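Beta-2-microglobulin (Danio rerio, PDB 4M9O) serves as the light-chain component of class I major histocompatibility complexes, which present peptide antigens to the immune system. Local coordinates at residues D55-F58 with F64-T67. Numbering follows the deposited sequence.
Sequences DLAF and FHLT
A57 and H65 pair near the turn end of the antiparallel beta hairpin formed by strands 52-59 and 63-72, at one border of a four-stranded sheet of the C1-type immunoglobulin domain. Two backbone hydrogen bonds tie them, making this a hydrogen-bonded pair: A57 N to H65 O at 3.0 Å, nearly straight at 170°, and H65 N to A57 O at 2.9 Å, more bent. The same A57 O also takes a CA-H...O contact from F64. Toward D55 the strand 52-59 is interrupted, and a water steps in, donating both to D55 O (2.7 Å) and to H65 O.

On the face carrying A57 and H65, the methyl of A57 sits over the imidazole in a CH-pi contact, CB 3.6 Å from the ring centroid. The H65 chi1 of 66°, which tucks CG in between the two main-chain neighbours of CA, sets the ring against that methyl, while NE2 makes a weak hydrogen bond to E59.

On the face of F58 and F64 the contact is apolar. The two rings form an offset stack, planes tilted 21° and centroids 4.5 Å apart; F58 CD1 sits over one face of the F64 ring, offset toward the rim, 3.5 Å from F64 CE1. F64 also packs on F32 and P35. L56 borders this patch, placing CD2 3.8 Å from F64 CD1. Farther along, the end of the L66 side chain swings to the loop part of 55-58, its CD1 lying 3.6 Å from L56 CA.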
ATOM      1  N   ASP A  55     -11.518  -2.339  -6.267  1.00 24.49           N
ATOM      2  CA  ASP A  55     -11.497  -2.788  -7.631  1.00 25.32           C
ATOM      3  C   ASP A  55     -10.704  -1.760  -8.422  1.00 24.06           C
ATOM      4  O   ASP A  55     -10.793  -0.632  -8.145  1.00 24.92           O
ATOM      5  CB  ASP A  55     -12.889  -2.989  -8.173  1.00 26.31           C
ATOM      6  CG  ASP A  55     -13.579  -4.195  -7.562  1.00 33.39           C
ATOM      7  OD1 ASP A  55     -13.026  -5.284  -7.601  1.00 36.24           O
ATOM      8  OD2 ASP A  55     -14.659  -4.037  -7.023  1.00 38.91           O
ATOM      9  N   LEU A  56      -9.919  -2.198  -9.374  1.00 23.31           N
ATOM     10  CA  LEU A  56      -9.054  -1.327 -10.131  1.00 22.61           C
ATOM     11  C   LEU A  56      -9.867  -0.252 -10.824  1.00 21.13           C
ATOM     12  O   LEU A  56     -10.842  -0.541 -11.428  1.00 22.29           O
ATOM     13  CB  LEU A  56      -8.273  -2.137 -11.145  1.00 21.99           C
ATOM     14  CG  LEU A  56      -7.330  -1.377 -12.060  1.00 23.86           C
ATOM     15  CD1 LEU A  56      -6.043  -1.064 -11.421  1.00 19.50           C
ATOM     16  CD2 LEU A  56      -7.141  -2.027 -13.334  1.00 25.39           C
ATOM     17  N   ALA A  57      -9.446   0.983 -10.670  1.00 19.73           N
ATOM     18  CA  ALA A  57     -10.125   2.121 -11.220  1.00 20.22           C
ATOM     19  C   ALA A  57      -9.388   2.718 -12.400  1.00 20.07           C
ATOM     20  O   ALA A  57      -8.218   2.732 -12.427  1.00 21.12           O
ATOM     21  CB  ALA A  57     -10.328   3.154 -10.176  1.00 19.59           C
ATOM     22  N   PHE A  58     -10.116   3.166 -13.379  1.00 21.41           N
ATOM     23  CA  PHE A  58      -9.548   3.729 -14.585  1.00 23.05           C
ATOM     24  C   PHE A  58     -10.182   5.084 -14.883  1.00 24.48           C
ATOM     25  O   PHE A  58     -11.356   5.177 -15.025  1.00 23.34           O
ATOM     26  CB  PHE A  58      -9.760   2.757 -15.721  1.00 22.46           C
ATOM     27  CG  PHE A  58      -9.264   3.222 -17.051  1.00 23.13           C
ATOM     28  CD1 PHE A  58      -8.005   3.675 -17.215  1.00 19.31           C
ATOM     29  CD2 PHE A  58     -10.058   3.151 -18.142  1.00 27.03           C
ATOM     30  CE1 PHE A  58      -7.559   4.054 -18.406  1.00 19.12           C
ATOM     31  CE2 PHE A  58      -9.591   3.544 -19.372  1.00 25.48           C
ATOM     32  CZ  PHE A  58      -8.354   3.991 -19.481  1.00 21.89           C
ATOM     33  N   PHE A  64      -4.847   4.496 -14.114  1.00 16.60           N
ATOM     34  CA  PHE A  64      -5.249   3.367 -13.340  1.00 16.41           C
ATOM     35  C   PHE A  64      -4.887   3.622 -11.872  1.00 17.41           C
ATOM     36  O   PHE A  64      -3.867   4.147 -11.599  1.00 15.77           O
ATOM     37  CB  PHE A  64      -4.554   2.111 -13.865  1.00 16.39           C
ATOM     38  CG  PHE A  64      -5.033   1.642 -15.227  1.00 16.65           C
ATOM     39  CD1 PHE A  64      -6.204   0.989 -15.366  1.00 18.31           C
ATOM     40  CD2 PHE A  64      -4.270   1.804 -16.337  1.00 17.66           C
ATOM     41  CE1 PHE A  64      -6.607   0.571 -16.567  1.00 21.20           C
ATOM     42  CE2 PHE A  64      -4.695   1.370 -17.524  1.00 17.46           C
ATOM     43  CZ  PHE A  64      -5.846   0.769 -17.640  1.00 17.19           C
ATOM     44  N   HIS A  65      -5.743   3.235 -10.954  1.00 16.36           N
ATOM     45  CA  HIS A  65      -5.414   3.265  -9.557  1.00 18.83           C
ATOM     46  C   HIS A  65      -6.058   2.191  -8.691  1.00 18.37           C
ATOM     47  O   HIS A  65      -7.113   1.732  -8.961  1.00 17.78           O
ATOM     48  CB  HIS A  65      -5.536   4.652  -8.924  1.00 19.10           C
ATOM     49  CG  HIS A  65      -6.918   5.179  -8.879  1.00 22.40           C
ATOM     50  ND1 HIS A  65      -7.773   4.931  -7.835  1.00 30.19           N
ATOM     51  CD2 HIS A  65      -7.601   5.934  -9.750  1.00 25.19           C
ATOM     52  CE1 HIS A  65      -8.921   5.527  -8.059  1.00 29.64           C
ATOM     53  NE2 HIS A  65      -8.840   6.149  -9.213  1.00 31.82           N
ATOM     54  N   LEU A  66      -5.351   1.824  -7.660  1.00 18.70           N
ATOM     55  CA  LEU A  66      -5.728   0.794  -6.763  1.00 20.07           C
ATOM     56  C   LEU A  66      -5.340   1.148  -5.337  1.00 19.57           C
ATOM     57  O   LEU A  66      -4.311   1.675  -5.117  1.00 18.56           O
ATOM     58  CB  LEU A  66      -5.004  -0.460  -7.202  1.00 20.73           C
ATOM     59  CG  LEU A  66      -5.484  -1.834  -6.841  1.00 28.95           C
ATOM     60  CD1 LEU A  66      -6.821  -2.102  -7.421  1.00 32.12           C
ATOM     61  CD2 LEU A  66      -4.505  -2.864  -7.339  1.00 31.57           C
ATOM     62  N   THR A  67      -6.170   0.783  -4.389  1.00 18.77           N
ATOM     63  CA  THR A  67      -5.913   0.981  -2.985  1.00 20.68           C
ATOM     64  C   THR A  67      -6.057  -0.280  -2.131  1.00 20.64           C
ATOM     65  O   THR A  67      -7.017  -0.944  -2.201  1.00 20.26           O
ATOM     66  CB  THR A  67      -6.822   2.078  -2.434  1.00 20.48           C
ATOM     67  OG1 THR A  67      -6.544   3.287  -3.101  1.00 23.35           O
ATOM     68  CG2 THR A  67      -6.646   2.268  -0.977  1.00 21.22           C
TER
HETATM   69  O   HOH W   1      -9.626   1.600  -7.236  1.00 34.83           O